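SH2 domain-containing protein 3C (Homo sapiens, PDB 3T6G) acts as an adapter in integrin-mediated adhesion and cell migration, its closed C-terminal Cdc25-homology domain, incapable of canonical nucleotide exchange, being required in that form for binding BCAR1. Local coordinates at residues M106-A111 and L285-Q290. The protein carries 2 engineered substitutions. Sequence-based numbering, arbitrary orientation.
Sequences MSIMLA and LLWGSQ
The indole of Trp287 meets Ile108 across the contact at its benzo end: CD1 of Ile108 comes up obliquely to CZ2 of Trp287, 4.0 Å away, the two side chains crossing at about a right angle. One face of the indole carries CB of the preceding Leu286, 3.5 Å above the plane and displaced toward the rim. NE1 of Trp287 hydrogen-bonds to Arg299 O on helix 296-314; the same helix also brings the Arg299 side chain into a cation-pi contact with the indole and the Phe303 ring against it at a steep angle. Ile108 also uses its other branch: CG2, anti to the backbone N, reaches CD1 of Leu286 at 3.9 Å and CD2 of Leu286 at 4.2 Å. In this all-helical Ras-GEF (Cdc25-homology) domain, the contact sets the flank of helix 93-115 against the last turn of helix 279-287, which ends at Trp287, Gly288 then leaving helical geometry with positive phi, in the buried interior. Met109, the residue after Ile108, bends at chi2 (75°) and crosses Leu285 at about a right angle; its SD lies 3.4 Å from CD2 of Leu285, and its CE 3.6 Å from the same methyl. Helix 35-46 also packs here, Val41 touching Met109 while Leu37 and Leu38 touch Leu285.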
loop_
_atom_site.group_PDB
_atom_site.type_symbol
_atom_site.label_atom_id
_atom_site.label_comp_id
_atom_site.label_asym_id
_atom_site.label_seq_id
_atom_site.Cartn_x
_atom_site.Cartn_y
_atom_site.Cartn_z
ATOM N N MET A 106 6.162 9.429 6.128
ATOM C CA MET A 106 5.129 10.240 6.741
ATOM C C MET A 106 5.022 9.933 8.247
ATOM O O MET A 106 5.104 10.848 9.071
ATOM C CB MET A 106 3.808 9.953 6.026
ATOM C CG MET A 106 2.556 10.586 6.619
ATOM S SD MET A 106 2.449 12.347 6.288
ATOM C CE MET A 106 3.065 12.524 4.609
ATOM N N SER A 107 4.838 8.659 8.600
ATOM C CA SER A 107 4.749 8.225 10.010
ATOM C C SER A 107 5.921 8.752 10.834
ATOM O O SER A 107 5.746 9.266 11.941
ATOM C CB SER A 107 4.697 6.710 10.105
ATOM O OG SER A 107 3.501 6.225 9.526
ATOM N N ILE A 108 7.112 8.678 10.261
ATOM C CA ILE A 108 8.269 9.271 10.901
ATOM C C ILE A 108 8.068 10.789 11.141
ATOM O O ILE A 108 8.309 11.295 12.238
ATOM C CB ILE A 108 9.517 9.032 10.052
ATOM C CG1 ILE A 108 9.759 7.525 9.891
ATOM C CG2 ILE A 108 10.718 9.701 10.679
ATOM C CD1 ILE A 108 11.154 7.178 9.360
ATOM N N MET A 109 7.621 11.499 10.106
ATOM C CA MET A 109 7.434 12.947 10.157
ATOM C C MET A 109 6.530 13.287 11.330
ATOM O O MET A 109 6.903 14.056 12.203
ATOM C CB MET A 109 6.786 13.441 8.849
ATOM C CG MET A 109 6.362 14.919 8.846
ATOM S SD MET A 109 7.849 15.899 8.694
ATOM C CE MET A 109 7.182 17.435 8.056
ATOM N N LEU A 110 5.333 12.705 11.331
ATOM C CA LEU A 110 4.390 12.881 12.419
ATOM C C LEU A 110 5.000 12.511 13.793
ATOM O O LEU A 110 4.795 13.222 14.769
ATOM C CB LEU A 110 3.089 12.105 12.137
ATOM C CG LEU A 110 2.444 12.653 10.859
ATOM C CD1 LEU A 110 1.116 12.002 10.508
ATOM C CD2 LEU A 110 2.264 14.145 11.029
ATOM N N ALA A 111 5.755 11.417 13.867
ATOM C CA ALA A 111 6.338 11.009 15.144
ATOM C C ALA A 111 7.365 12.027 15.641
ATOM O O ALA A 111 7.458 12.291 16.839
ATOM C CB ALA A 111 6.962 9.632 15.039
ATOM N N LEU A 285 14.131 16.933 4.710
ATOM C CA LEU A 285 14.007 17.369 6.099
ATOM C C LEU A 285 14.655 16.367 7.031
ATOM O O LEU A 285 15.530 16.698 7.808
ATOM C CB LEU A 285 12.537 17.495 6.478
ATOM C CG LEU A 285 12.245 17.699 7.958
ATOM C CD1 LEU A 285 12.821 19.016 8.404
ATOM C CD2 LEU A 285 10.743 17.661 8.182
ATOM N N LEU A 286 14.204 15.127 6.945
ATOM C CA LEU A 286 14.625 14.086 7.866
ATOM C C LEU A 286 16.095 13.701 7.690
ATOM O O LEU A 286 16.861 13.635 8.647
ATOM C CB LEU A 286 13.708 12.878 7.686
ATOM C CG LEU A 286 12.275 13.217 8.122
ATOM C CD1 LEU A 286 11.280 12.157 7.714
ATOM C CD2 LEU A 286 12.222 13.446 9.627
ATOM N N TRP A 287 16.507 13.466 6.460
ATOM C CA TRP A 287 17.837 12.909 6.264
ATOM C C TRP A 287 18.870 13.894 5.731
ATOM O O TRP A 287 20.057 13.571 5.667
ATOM C CB TRP A 287 17.754 11.629 5.426
ATOM C CG TRP A 287 16.956 10.547 6.138
ATOM C CD1 TRP A 287 17.400 9.720 7.137
ATOM C CD2 TRP A 287 15.575 10.204 5.922
ATOM N NE1 TRP A 287 16.384 8.885 7.548
ATOM C CE2 TRP A 287 15.255 9.162 6.816
ATOM C CE3 TRP A 287 14.583 10.670 5.053
ATOM C CZ2 TRP A 287 13.991 8.582 6.869
ATOM C CZ3 TRP A 287 13.320 10.093 5.109
ATOM C CH2 TRP A 287 13.039 9.055 6.004
ATOM N N GLY A 288 18.424 15.104 5.391
ATOM C CA GLY A 288 19.309 16.115 4.826
ATOM C C GLY A 288 19.694 15.756 3.395
ATOM O O GLY A 288 19.525 14.611 2.974
ATOM N N SER A 289 20.193 16.722 2.627
ATOM C CA SER A 289 20.741 16.397 1.312
ATOM C C SER A 289 21.892 15.436 1.560
ATOM O O SER A 289 22.481 15.426 2.642
ATOM C CB SER A 289 21.214 17.646 0.559
ATOM O OG SER A 289 22.271 18.304 1.238
ATOM N N GLN A 290 22.207 14.618 0.573
ATOM C CA GLN A 290 23.159 13.538 0.796
ATOM C C GLN A 290 22.418 12.397 1.489
ATOM O O GLN A 290 22.067 11.397 0.852
ATOM C CB GLN A 290 24.344 14.007 1.656
ATOM C CG GLN A 290 25.043 15.295 1.175
ATOM C CD GLN A 290 25.795 15.134 -0.151
ATOM O OE1 GLN A 290 26.060 14.018 -0.609
ATOM N NE2 GLN A 290 26.142 16.259 -0.769
#